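Local coordinates for oligopeptide-binding protein oppA (Lactococcus lactis, PDB 3DRF) that captures oligopeptides in a voluminous cavity and serves as the receptor of an ABC transporter that takes them up, supporting growth in milk, at residues 295-300 / 542-547; 281-286 / 351-356; 39-44 / 56-61; 302-307 / 471-476. One frame throughout, in Å; residues are numbered along the deposited sequence.

Contact 1. Residues 295-300 / 542-547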
loop_
_atom_site.group_PDB
_atom_site.type_symbol
_atom_site.label_atom_id
_atom_site.label_comp_id
_atom_site.label_asym_id
_atom_site.label_seq_id
_atom_site.Cartn_x
_atom_site.Cartn_y
_atom_site.Cartn_z
ATOM N N LEU A 295 -15.561 -16.129 -0.094
ATOM C CA LEU A 295 -15.192 -15.553 1.191
ATOM C C LEU A 295 -15.171 -14.041 1.079
ATOM O O LEU A 295 -15.055 -13.556 0.016
ATOM C CB LEU A 295 -13.816 -16.073 1.605
ATOM C CG LEU A 295 -13.625 -17.607 1.611
ATOM C CD1 LEU A 295 -12.198 -17.922 2.026
ATOM C CD2 LEU A 295 -14.609 -18.163 2.597
ATOM N N GLY A 296 -15.255 -13.341 2.195
ATOM C CA GLY A 296 -15.290 -11.867 2.222
ATOM C C GLY A 296 -14.559 -11.307 3.424
ATOM O O GLY A 296 -14.349 -11.961 4.399
ATOM N N GLN A 297 -14.182 -10.042 3.302
ATOM C CA GLN A 297 -13.651 -9.295 4.424
ATOM C C GLN A 297 -13.780 -7.790 4.146
ATOM O O GLN A 297 -13.865 -7.358 3.032
ATOM C CB GLN A 297 -12.164 -9.664 4.690
ATOM C CG GLN A 297 -11.212 -9.169 3.538
ATOM C CD GLN A 297 -9.710 -9.546 3.625
ATOM O OE1 GLN A 297 -9.012 -9.173 2.779
ATOM N NE2 GLN A 297 -9.311 -10.332 4.585
ATOM N N GLN A 298 -13.792 -7.014 5.213
ATOM C CA GLN A 298 -13.543 -5.560 5.090
ATOM C C GLN A 298 -12.144 -5.338 4.581
ATOM O O GLN A 298 -11.229 -5.858 5.108
ATOM C CB GLN A 298 -13.663 -4.859 6.429
ATOM C CG GLN A 298 -15.024 -4.942 7.077
ATOM C CD GLN A 298 -15.088 -4.065 8.328
ATOM O OE1 GLN A 298 -14.465 -4.348 9.278
ATOM N NE2 GLN A 298 -15.781 -2.970 8.231
ATOM N N ALA A 299 -12.023 -4.633 3.482
ATOM C CA ALA A 299 -10.705 -4.399 2.868
ATOM C C ALA A 299 -9.954 -3.315 3.705
ATOM O O ALA A 299 -10.487 -2.313 4.076
ATOM C CB ALA A 299 -10.824 -4.014 1.425
ATOM N N MET A 300 -8.710 -3.578 3.947
ATOM C CA MET A 300 -7.905 -2.546 4.577
ATOM C C MET A 300 -7.363 -1.722 3.391
ATOM O O MET A 300 -6.337 -2.023 2.846
ATOM C CB MET A 300 -6.791 -3.187 5.369
ATOM C CG MET A 300 -6.448 -2.356 6.582
ATOM S SD MET A 300 -5.972 -3.493 7.896
ATOM C CE MET A 300 -4.787 -4.282 6.963
ATOM N N MET A 542 -13.982 -0.330 0.422
ATOM C CA MET A 542 -14.346 -1.584 -0.230
ATOM C C MET A 542 -14.404 -2.771 0.710
ATOM O O MET A 542 -13.827 -2.773 1.767
ATOM C CB MET A 542 -13.297 -1.908 -1.338
ATOM C CG MET A 542 -13.783 -2.657 -2.583
ATOM S SD MET A 542 -12.564 -2.330 -3.874
ATOM C CE MET A 542 -11.112 -2.953 -3.119
ATOM N N LEU A 543 -15.172 -3.759 0.249
ATOM C CA LEU A 543 -15.090 -5.141 0.735
ATOM C C LEU A 543 -14.349 -5.965 -0.307
ATOM O O LEU A 543 -14.557 -5.764 -1.451
ATOM C CB LEU A 543 -16.494 -5.784 0.909
ATOM C CG LEU A 543 -17.475 -5.078 1.817
ATOM C CD1 LEU A 543 -18.875 -5.822 1.825
ATOM C CD2 LEU A 543 -16.864 -5.004 3.151
ATOM N N ASN A 544 -13.469 -6.842 0.147
ATOM C CA ASN A 544 -12.815 -7.840 -0.693
ATOM C C ASN A 544 -13.654 -9.132 -0.747
ATOM O O ASN A 544 -14.379 -9.423 0.171
ATOM C CB ASN A 544 -11.423 -8.199 -0.116
ATOM C CG ASN A 544 -10.384 -7.100 -0.332
ATOM O OD1 ASN A 544 -10.492 -6.330 -1.202
ATOM N ND2 ASN A 544 -9.436 -7.049 0.540
ATOM N N TYR A 545 -13.468 -9.902 -1.821
ATOM C CA TYR A 545 -14.011 -11.264 -1.913
ATOM C C TYR A 545 -12.989 -12.144 -2.598
ATOM O O TYR A 545 -12.225 -11.692 -3.382
ATOM C CB TYR A 545 -15.354 -11.289 -2.673
ATOM C CG TYR A 545 -15.225 -11.029 -4.178
ATOM C CD1 TYR A 545 -15.200 -12.080 -5.081
ATOM C CD2 TYR A 545 -15.170 -9.732 -4.677
ATOM C CE1 TYR A 545 -15.129 -11.877 -6.408
ATOM C CE2 TYR A 545 -15.051 -9.506 -6.034
ATOM C CZ TYR A 545 -15.046 -10.593 -6.895
ATOM O OH TYR A 545 -15.000 -10.377 -8.222
ATOM N N THR A 546 -13.040 -13.433 -2.285
ATOM C CA THR A 546 -12.171 -14.440 -2.898
ATOM C C THR A 546 -12.996 -15.694 -3.122
ATOM O O THR A 546 -13.483 -16.266 -2.204
ATOM C CB THR A 546 -11.014 -14.786 -1.947
ATOM O OG1 THR A 546 -10.146 -13.646 -1.885
ATOM C CG2 THR A 546 -10.178 -16.015 -2.450
ATOM N N PRO A 547 -13.143 -16.146 -4.349
ATOM C CA PRO A 547 -13.735 -17.469 -4.571
ATOM C C PRO A 547 -12.728 -18.619 -4.291
ATOM O O PRO A 547 -11.575 -18.531 -4.572
ATOM C CB PRO A 547 -14.107 -17.438 -6.065
ATOM C CG PRO A 547 -13.078 -16.559 -6.692
ATOM C CD PRO A 547 -12.743 -15.507 -5.628
HETATM O O HOH W 1 -11.933 -0.048 2.441
#

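Contact 2. Residues 281-286 / 351-356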
loop_
_atom_site.group_PDB
_atom_site.type_symbol
_atom_site.label_atom_id
_atom_site.label_comp_id
_atom_site.label_asym_id
_atom_site.label_seq_id
_atom_site.Cartn_x
_atom_site.Cartn_y
_atom_site.Cartn_z
ATOM N N SER A 281 -16.595 -5.572 -10.079
ATOM C CA SER A 281 -17.567 -5.705 -11.185
ATOM C C SER A 281 -17.864 -7.173 -11.557
ATOM O O SER A 281 -18.837 -7.434 -12.182
ATOM C CB SER A 281 -17.116 -4.954 -12.421
ATOM O OG SER A 281 -15.895 -5.482 -12.915
ATOM N N GLN A 282 -16.991 -8.094 -11.182
ATOM C CA GLN A 282 -17.185 -9.515 -11.449
ATOM C C GLN A 282 -17.872 -10.307 -10.349
ATOM O O GLN A 282 -18.068 -11.456 -10.457
ATOM C CB GLN A 282 -15.789 -10.136 -11.768
ATOM C CG GLN A 282 -15.187 -9.622 -13.096
ATOM C CD GLN A 282 -13.767 -10.023 -13.305
ATOM O OE1 GLN A 282 -13.111 -10.499 -12.430
ATOM N NE2 GLN A 282 -13.306 -9.799 -14.488
ATOM N N TYR A 283 -18.212 -9.643 -9.263
ATOM C CA TYR A 283 -18.737 -10.306 -8.063
ATOM C C TYR A 283 -20.001 -11.148 -8.331
ATOM O O TYR A 283 -20.113 -12.245 -7.852
ATOM C CB TYR A 283 -19.010 -9.242 -6.974
ATOM C CG TYR A 283 -19.394 -9.782 -5.597
ATOM C CD1 TYR A 283 -18.676 -10.822 -4.974
ATOM C CD2 TYR A 283 -20.394 -9.181 -4.866
ATOM C CE1 TYR A 283 -18.987 -11.249 -3.719
ATOM C CE2 TYR A 283 -20.700 -9.629 -3.614
ATOM C CZ TYR A 283 -20.005 -10.656 -3.054
ATOM O OH TYR A 283 -20.284 -11.095 -1.754
ATOM N N LYS A 284 -20.933 -10.594 -9.116
ATOM C CA LYS A 284 -22.183 -11.319 -9.393
ATOM C C LYS A 284 -21.889 -12.574 -10.243
ATOM O O LYS A 284 -22.386 -13.617 -9.983
ATOM C CB LYS A 284 -23.192 -10.396 -10.056
ATOM C CG LYS A 284 -24.496 -11.086 -10.266
ATOM C CD LYS A 284 -25.534 -10.110 -10.649
ATOM C CE LYS A 284 -26.414 -9.667 -9.514
ATOM N NZ LYS A 284 -27.487 -8.702 -9.986
ATOM N N GLN A 285 -21.072 -12.438 -11.274
ATOM C CA GLN A 285 -20.647 -13.578 -12.085
ATOM C C GLN A 285 -20.041 -14.673 -11.226
ATOM O O GLN A 285 -20.284 -15.821 -11.431
ATOM C CB GLN A 285 -19.664 -13.160 -13.205
ATOM C CG GLN A 285 -20.198 -12.256 -14.235
ATOM C CD GLN A 285 -19.230 -12.132 -15.359
ATOM O OE1 GLN A 285 -18.327 -11.340 -15.318
ATOM N NE2 GLN A 285 -19.404 -12.965 -16.353
ATOM N N VAL A 286 -19.201 -14.276 -10.272
ATOM C CA VAL A 286 -18.526 -15.225 -9.407
ATOM C C VAL A 286 -19.474 -15.932 -8.459
ATOM O O VAL A 286 -19.386 -17.082 -8.223
ATOM C CB VAL A 286 -17.376 -14.527 -8.622
ATOM C CG1 VAL A 286 -16.820 -15.459 -7.546
ATOM C CG2 VAL A 286 -16.272 -14.091 -9.609
ATOM N N ASN A 351 -21.392 -3.826 -7.745
ATOM C CA ASN A 351 -22.147 -4.943 -7.122
ATOM C C ASN A 351 -22.226 -4.849 -5.608
ATOM O O ASN A 351 -22.176 -5.813 -4.927
ATOM C CB ASN A 351 -21.584 -6.298 -7.581
ATOM C CG ASN A 351 -21.771 -6.489 -9.025
ATOM O OD1 ASN A 351 -22.875 -6.392 -9.505
ATOM N ND2 ASN A 351 -20.733 -6.716 -9.732
ATOM N N GLY A 352 -22.343 -3.616 -5.121
ATOM C CA GLY A 352 -22.458 -3.374 -3.693
ATOM C C GLY A 352 -21.162 -3.425 -2.881
ATOM O O GLY A 352 -21.219 -3.188 -1.709
ATOM N N LEU A 353 -20.013 -3.680 -3.508
ATOM C CA LEU A 353 -18.784 -3.875 -2.759
ATOM C C LEU A 353 -18.036 -2.589 -2.466
ATOM O O LEU A 353 -17.318 -2.568 -1.530
ATOM C CB LEU A 353 -17.878 -4.821 -3.514
ATOM C CG LEU A 353 -18.392 -6.248 -3.635
ATOM C CD1 LEU A 353 -17.532 -6.903 -4.696
ATOM C CD2 LEU A 353 -18.164 -6.959 -2.335
ATOM N N SER A 354 -18.266 -1.558 -3.262
ATOM C CA SER A 354 -17.572 -0.257 -3.083
ATOM C C SER A 354 -18.537 0.769 -2.526
ATOM O O SER A 354 -19.622 0.922 -3.031
ATOM C CB SER A 354 -17.000 0.245 -4.409
ATOM O OG SER A 354 -16.019 -0.628 -4.879
ATOM N N THR A 355 -18.094 1.497 -1.541
ATOM C CA THR A 355 -18.859 2.546 -0.905
ATOM C C THR A 355 -18.080 3.872 -1.038
ATOM O O THR A 355 -16.963 3.937 -0.648
ATOM C CB THR A 355 -19.058 2.239 0.608
ATOM O OG1 THR A 355 -19.746 0.969 0.753
ATOM C CG2 THR A 355 -19.871 3.337 1.253
ATOM N N PRO A 356 -18.718 4.910 -1.546
ATOM C CA PRO A 356 -18.023 6.207 -1.669
ATOM C C PRO A 356 -17.465 6.626 -0.300
ATOM O O PRO A 356 -18.203 6.628 0.677
ATOM C CB PRO A 356 -19.148 7.188 -2.084
ATOM C CG PRO A 356 -20.089 6.280 -2.920
ATOM C CD PRO A 356 -20.085 4.971 -2.150
#

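Contact 3. Residues 39-44 / 56-61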
loop_
_atom_site.group_PDB
_atom_site.type_symbol
_atom_site.label_atom_id
_atom_site.label_comp_id
_atom_site.label_asym_id
_atom_site.label_seq_id
_atom_site.Cartn_x
_atom_site.Cartn_y
_atom_site.Cartn_z
ATOM N N TYR A 39 -3.512 -14.455 -8.757
ATOM C CA TYR A 39 -3.822 -13.053 -8.448
ATOM C C TYR A 39 -4.222 -12.346 -9.737
ATOM O O TYR A 39 -3.555 -12.459 -10.720
ATOM C CB TYR A 39 -2.598 -12.369 -7.763
ATOM C CG TYR A 39 -2.959 -11.055 -7.115
ATOM C CD1 TYR A 39 -3.245 -10.974 -5.757
ATOM C CD2 TYR A 39 -3.073 -9.894 -7.873
ATOM C CE1 TYR A 39 -3.606 -9.751 -5.192
ATOM C CE2 TYR A 39 -3.404 -8.734 -7.321
ATOM C CZ TYR A 39 -3.690 -8.680 -5.994
ATOM O OH TYR A 39 -4.029 -7.460 -5.451
ATOM N N GLN A 40 -5.328 -11.632 -9.673
ATOM C CA GLN A 40 -5.812 -10.904 -10.830
ATOM C C GLN A 40 -4.976 -9.637 -11.069
ATOM O O GLN A 40 -4.908 -8.757 -10.271
ATOM C CB GLN A 40 -7.292 -10.544 -10.654
ATOM C CG GLN A 40 -7.888 -9.947 -11.963
ATOM C CD GLN A 40 -9.345 -9.611 -11.776
ATOM O OE1 GLN A 40 -9.686 -8.565 -11.294
ATOM N NE2 GLN A 40 -10.199 -10.542 -12.156
ATOM N N SER A 41 -4.346 -9.647 -12.227
ATOM C CA SER A 41 -3.493 -8.560 -12.622
ATOM C C SER A 41 -3.378 -8.503 -14.136
ATOM O O SER A 41 -3.086 -9.468 -14.737
ATOM C CB SER A 41 -2.080 -8.764 -12.019
ATOM O OG SER A 41 -1.198 -7.728 -12.428
ATOM N N ASP A 42 -3.588 -7.332 -14.687
ATOM C CA ASP A 42 -3.377 -7.097 -16.111
ATOM C C ASP A 42 -1.899 -6.766 -16.467
ATOM O O ASP A 42 -1.523 -6.793 -17.595
ATOM C CB ASP A 42 -4.343 -5.997 -16.629
ATOM C CG ASP A 42 -5.801 -6.496 -16.684
ATOM O OD1 ASP A 42 -5.951 -7.618 -17.014
ATOM O OD2 ASP A 42 -6.693 -5.789 -16.296
ATOM N N SER A 43 -1.110 -6.467 -15.459
ATOM C CA SER A 43 0.331 -6.256 -15.641
ATOM C C SER A 43 1.164 -7.462 -15.193
ATOM O O SER A 43 0.784 -8.183 -14.330
ATOM C CB SER A 43 0.789 -5.056 -14.801
ATOM O OG SER A 43 0.285 -3.845 -15.306
ATOM N N PRO A 44 2.336 -7.631 -15.766
ATOM C CA PRO A 44 3.246 -8.687 -15.330
ATOM C C PRO A 44 3.601 -8.546 -13.839
ATOM O O PRO A 44 3.763 -7.476 -13.304
ATOM C CB PRO A 44 4.503 -8.457 -16.206
ATOM C CG PRO A 44 4.038 -7.711 -17.354
ATOM C CD PRO A 44 2.865 -6.872 -16.902
ATOM N N ASP A 56 4.329 -2.858 -4.539
ATOM C CA ASP A 56 2.982 -3.246 -5.016
ATOM C C ASP A 56 2.358 -4.394 -4.238
ATOM O O ASP A 56 3.005 -5.291 -3.737
ATOM C CB ASP A 56 3.081 -3.595 -6.513
ATOM C CG ASP A 56 3.976 -4.819 -6.755
ATOM O OD1 ASP A 56 5.194 -4.618 -6.732
ATOM O OD2 ASP A 56 3.489 -5.908 -6.922
ATOM N N ALA A 57 1.044 -4.346 -4.174
ATOM C CA ALA A 57 0.241 -5.302 -3.439
ATOM C C ALA A 57 0.189 -6.660 -4.164
ATOM O O ALA A 57 0.002 -7.658 -3.553
ATOM C CB ALA A 57 -1.165 -4.717 -3.248
ATOM N N THR A 58 0.326 -6.634 -5.471
ATOM C CA THR A 58 0.262 -7.871 -6.290
ATOM C C THR A 58 1.344 -8.868 -5.828
ATOM O O THR A 58 1.058 -9.947 -5.412
ATOM C CB THR A 58 0.443 -7.515 -7.753
ATOM O OG1 THR A 58 -0.667 -6.721 -8.157
ATOM C CG2 THR A 58 0.445 -8.772 -8.638
ATOM N N PHE A 59 2.593 -8.452 -5.860
ATOM C CA PHE A 59 3.653 -9.381 -5.455
ATOM C C PHE A 59 3.667 -9.621 -3.924
ATOM O O PHE A 59 3.918 -10.716 -3.468
ATOM C CB PHE A 59 5.061 -8.969 -5.946
ATOM C CG PHE A 59 5.997 -10.097 -5.764
ATOM C CD1 PHE A 59 5.878 -11.209 -6.534
ATOM C CD2 PHE A 59 6.823 -10.124 -4.640
ATOM C CE1 PHE A 59 6.713 -12.330 -6.261
ATOM C CE2 PHE A 59 7.602 -11.219 -4.407
ATOM C CZ PHE A 59 7.558 -12.254 -5.164
ATOM N N ALA A 60 3.361 -8.595 -3.140
ATOM C CA ALA A 60 3.258 -8.803 -1.701
ATOM C C ALA A 60 2.277 -9.948 -1.389
ATOM O O ALA A 60 2.548 -10.765 -0.634
ATOM C CB ALA A 60 2.808 -7.507 -0.996
ATOM N N THR A 61 1.161 -9.968 -2.103
ATOM C CA THR A 61 0.165 -11.027 -1.920
ATOM C C THR A 61 0.688 -12.393 -2.429
ATOM O O THR A 61 0.609 -13.353 -1.740
ATOM C CB THR A 61 -1.139 -10.680 -2.601
ATOM O OG1 THR A 61 -1.668 -9.492 -2.003
ATOM C CG2 THR A 61 -2.149 -11.796 -2.383
HETATM O O HOH W 2 -0.235 -5.859 -10.789
#

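Contact 4. Residues 302-307 / 471-476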
loop_
_atom_site.group_PDB
_atom_site.type_symbol
_atom_site.label_atom_id
_atom_site.label_comp_id
_atom_site.label_asym_id
_atom_site.label_seq_id
_atom_site.Cartn_x
_atom_site.Cartn_y
_atom_site.Cartn_z
ATOM N N ILE A 302 -8.010 1.995 0.657
ATOM C CA ILE A 302 -8.563 3.285 0.246
ATOM C C ILE A 302 -8.135 3.519 -1.174
ATOM O O ILE A 302 -7.004 3.250 -1.579
ATOM C CB ILE A 302 -8.064 4.468 1.174
ATOM C CG1 ILE A 302 -8.705 5.830 0.852
ATOM C CG2 ILE A 302 -6.520 4.671 1.150
ATOM C CD1 ILE A 302 -10.155 5.852 1.105
ATOM N N SER A 303 -9.072 4.035 -1.952
ATOM C CA SER A 303 -8.750 4.701 -3.231
ATOM C C SER A 303 -8.987 6.218 -3.115
ATOM O O SER A 303 -9.804 6.634 -2.392
ATOM C CB SER A 303 -9.467 4.104 -4.442
ATOM O OG SER A 303 -10.891 4.277 -4.289
ATOM N N LEU A 304 -8.226 6.959 -3.898
ATOM C CA LEU A 304 -8.198 8.410 -3.798
ATOM C C LEU A 304 -7.670 9.020 -5.068
ATOM O O LEU A 304 -6.946 8.450 -5.787
ATOM C CB LEU A 304 -7.388 8.887 -2.558
ATOM C CG LEU A 304 -5.874 8.718 -2.687
ATOM C CD1 LEU A 304 -5.255 9.475 -1.501
ATOM C CD2 LEU A 304 -5.424 7.206 -2.667
ATOM N N MET A 305 -8.160 10.214 -5.306
ATOM C CA MET A 305 -7.704 11.002 -6.415
ATOM C C MET A 305 -6.607 11.994 -5.936
ATOM O O MET A 305 -6.764 12.718 -4.995
ATOM C CB MET A 305 -8.925 11.780 -6.967
ATOM C CG MET A 305 -8.595 12.655 -8.210
ATOM S SD MET A 305 -10.102 13.218 -9.107
ATOM C CE MET A 305 -10.879 14.265 -7.825
ATOM N N TYR A 306 -5.488 11.996 -6.638
ATOM C CA TYR A 306 -4.331 12.846 -6.353
ATOM C C TYR A 306 -4.236 14.012 -7.315
ATOM O O TYR A 306 -4.490 13.853 -8.493
ATOM C CB TYR A 306 -3.027 12.044 -6.576
ATOM C CG TYR A 306 -2.692 11.056 -5.459
ATOM C CD1 TYR A 306 -1.856 11.424 -4.374
ATOM C CD2 TYR A 306 -3.198 9.780 -5.458
ATOM C CE1 TYR A 306 -1.520 10.541 -3.356
ATOM C CE2 TYR A 306 -2.854 8.882 -4.440
ATOM C CZ TYR A 306 -2.029 9.274 -3.414
ATOM O OH TYR A 306 -1.754 8.358 -2.418
ATOM N N TYR A 307 -3.773 15.141 -6.790
ATOM C CA TYR A 307 -3.386 16.315 -7.606
ATOM C C TYR A 307 -1.856 16.487 -7.544
ATOM O O TYR A 307 -1.277 16.419 -6.485
ATOM C CB TYR A 307 -4.080 17.548 -7.060
ATOM C CG TYR A 307 -5.610 17.502 -7.125
ATOM C CD1 TYR A 307 -6.295 17.156 -8.301
ATOM C CD2 TYR A 307 -6.354 17.795 -5.985
ATOM C CE1 TYR A 307 -7.680 17.145 -8.347
ATOM C CE2 TYR A 307 -7.752 17.806 -6.011
ATOM C CZ TYR A 307 -8.385 17.473 -7.207
ATOM O OH TYR A 307 -9.745 17.499 -7.274
ATOM N N GLY A 471 -5.014 6.775 -7.239
ATOM C CA GLY A 471 -4.211 5.774 -6.562
ATOM C C GLY A 471 -5.127 4.869 -5.733
ATOM O O GLY A 471 -6.249 5.163 -5.451
ATOM N N SER A 472 -4.612 3.711 -5.392
ATOM C CA SER A 472 -5.303 2.777 -4.497
ATOM C C SER A 472 -4.240 2.167 -3.594
ATOM O O SER A 472 -3.108 1.943 -4.036
ATOM C CB SER A 472 -6.016 1.668 -5.275
ATOM O OG SER A 472 -7.084 2.175 -6.064
ATOM N N TRP A 473 -4.601 1.908 -2.337
ATOM C CA TRP A 473 -3.679 1.346 -1.375
ATOM C C TRP A 473 -4.285 0.177 -0.643
ATOM O O TRP A 473 -5.414 0.248 -0.163
ATOM C CB TRP A 473 -3.292 2.387 -0.315
ATOM C CG TRP A 473 -2.551 3.561 -0.855
ATOM C CD1 TRP A 473 -3.071 4.777 -1.215
ATOM C CD2 TRP A 473 -1.149 3.633 -1.102
ATOM N NE1 TRP A 473 -2.065 5.594 -1.675
ATOM C CE2 TRP A 473 -0.873 4.920 -1.604
ATOM C CE3 TRP A 473 -0.090 2.738 -0.927
ATOM C CZ2 TRP A 473 0.423 5.331 -1.942
ATOM C CZ3 TRP A 473 1.194 3.146 -1.270
ATOM C CH2 TRP A 473 1.431 4.420 -1.784
ATOM N N SER A 474 -3.514 -0.906 -0.550
ATOM C CA SER A 474 -3.713 -1.915 0.472
ATOM C C SER A 474 -2.948 -1.400 1.687
ATOM O O SER A 474 -1.721 -1.496 1.753
ATOM C CB SER A 474 -3.183 -3.266 0.013
ATOM O OG SER A 474 -4.034 -3.832 -0.967
ATOM N N LEU A 475 -3.690 -0.846 2.621
ATOM C CA LEU A 475 -3.144 -0.103 3.741
ATOM C C LEU A 475 -2.461 -1.002 4.787
ATOM O O LEU A 475 -2.825 -2.109 4.986
ATOM C CB LEU A 475 -4.257 0.704 4.431
ATOM C CG LEU A 475 -4.873 1.852 3.630
ATOM C CD1 LEU A 475 -6.153 2.338 4.313
ATOM C CD2 LEU A 475 -3.900 2.995 3.423
ATOM N N ALA A 476 -1.475 -0.396 5.470
ATOM C CA ALA A 476 -0.861 -1.014 6.642
ATOM C C ALA A 476 -1.940 -1.201 7.705
ATOM O O ALA A 476 -2.869 -0.465 7.749
ATOM C CB ALA A 476 0.263 -0.078 7.197
#

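Contact 1. Residues 295-300 / 542-547
Ala299 presses its methyl against the side-chain amide of Asn544, CB lying 3.5 Å from ND2, and the same CB sits close to Met542 O and near Met542 CB. This is the tight end of the contact. Here Ala299 N donates to Met542 O, and a water accepts from Met542 N and lies 3.1 Å from Ala299 O. Next to it, Asn544 ND2 reaches Gln297 OE1 at 3.1 Å in a nearly straight bond (172°). ND2 lies in the carbonyl plane of Gln297, on a lone pair of OE1, and OE1 lies in the amide plane of Asn544; the two planes are 45° apart. Gln297 NE2 goes on to Leu557 O.

The loose, solvent side belongs to Gln298, Leu543 and Gly296: Gln298 CG is 4.3 Å from Leu543 CD2, and Gly296 offers no side chain opposite Tyr545. Tyr545 itself is buried, its ring turned away toward Tyr283 and its hydroxyl bonded to Val279 O.

Paired backbone bonds join Leu295 to Thr546 and Gln297 to Asn544, Leu295 N to Thr546 O measuring 3.0 Å. They make an antiparallel pairing of strands 292-307 and 536-549 within a mixed sheet, where strand 292-307 also pairs with 468-474.

Contact 2. Residues 281-286 / 351-356
Leu353 lays its two methyls against the Tyr283 ring. CD2 stands over one face, 4.1 Å from the ring centroid and 19° off the normal, a CH-pi contact displaced toward the rim on the CE2 side. CD1 sits at the root of the ring, 3.5 Å from Tyr283 CG and nearly as close to CB. The two side chains meet at about a right angle. Tyr283 CG is anti to its backbone N (chi1 -173°), which puts CG on the side of the leucine.

Asn351 borders the ring at its edge. Its carbonyl O lies there, 3.8 Å from Tyr283 CD2, and its CB packs on Tyr283 CB at 4.0 Å. The amide reaches back to the 3-10 segment 281-282 leading into helix 283-287, where ND2 makes a weak bond to Ser281 O, 3.2 Å long but bent to 122°. The same nitrogen also bonds Ser280 O, so the successive carbonyls of Ser280 and Ser281 share one amide group. Asn351 OD1 lies beside Lys284 CB.

Leu353 also packs on Leu543 and Tyr545 of strand 536-549. Asn351, with positive phi, is the first residue to leave the helical path after helix 342-349: a left-handed asparagine just past the C-terminal end of one helix, whose amide reaches the carbonyls that precede the next, helix 283-287.

Contact 3. Residues 39-44 / 56-61
The Tyr39 ring has Thr58 CA over one face, 4.1 Å from the centroid and 18° off the normal, a CH-pi contact offset toward the rim. Thr58 OG1 lies off the rim, 3.5 Å from Tyr39 CE2, with CG2 near CD2. Thr61 meets the other half of the ring obliquely, its CG2 3.6 Å from Tyr39 CD1 and its CB near CE1. Tyr39 CG is anti to the backbone N (chi1 -166°), which puts CG on the side of helix 57-62.

Thr61 is held in place by its own turn: OG1 donates to Ala57 O at 2.9 Å, and Thr61 N reaches the same oxygen from the opposite face of its carbonyl plane. An alanine in place of Tyr39 lacks the ring, and would probably open a gap beside Thr58 and Thr61, leaving the helix without this contact to the strand. Farther along, a water bridges Ser41 OG (2.7 Å) and Thr58 OG1, and Ser41 OG donates to Ser43 O. Asp56 caps the helix, its OD2 accepting from Phe59 N.

Ala57 makes backbone hydrogen bonds to the bound peptide. The contact sets helix 57-62, which borders the peptide, against the end of strand 34-40, with Tyr255 of neighbouring strand 252-258 touching both Tyr39 and Thr61.

Contact 4. Residues 302-307 / 471-476
Tyr306 OH accepts from Trp473 NE1 at 2.9 Å, the hydroxyl lying only 6° out of the indole plane and the N-H pointing at it at 159°. The two side chains meet at about a right angle. Leu304 CD2 fits against the edge of the indole, 3.7 Å from Trp473 CD1; Leu304 CG stands between its own backbone N and carbonyl carbon (chi1 73°), which puts CG on the side of the indole. Beyond the pyrrole side, Ile302 CG2 touches Leu475 CD2 at 3.9 Å and approaches Trp473 CD1 obliquely. A phenylalanine in place of Tyr306 would probably leave the indole N-H without this acceptor and the tryptophan less firmly fixed in rotation.

The backbone holds this row of side chains in step. Ile302 and Trp473 exchange two bonds, and so do Leu304 and Gly471, where Gly471 N to Leu304 O is 2.9 Å. Gly471 lies at the edge of the Tyr306 ring, its N in the ring plane and 3.9 Å from CD2; the lack of a side chain at Gly471 is consistent with the closeness of that ring. On the opposite face, Ser303 OG turns to Asn540 N.

Further out, Tyr491 and Phe493 bring their rings to Trp473, and Leu484 of helix 482-485 touches both Trp473 and Leu475. Trp473 and Ser474 pair with the bound peptide in antiparallel fashion. The peptide thus adds itself to the sheet by beta augmentation, at the peptide-binding site of this solute-binding protein.

From the N terminus, contact 3 closes first, a short loop joining the end of strand 34-40 to helix 57-62. After a long interval the chain reaches 281-286, which opens contact 2, and then 295-300, which opens contact 1. Contact 2 closes at 351-356 and contact 1 only at 542-547, so the two cross. Contact 4 (302-307 with 471-476) lies nested within the loop of contact 1 and crosses contact 2. Contacts 1 and 4 tie strand 292-307 to strands 536-549 and 468-474, with Met300 O probably bonded to Leu475 N between them; contact 2 adds helix 283-287, Leu543 N probably bonding Leu353 O. Gln40 links contact 3 to Gln282.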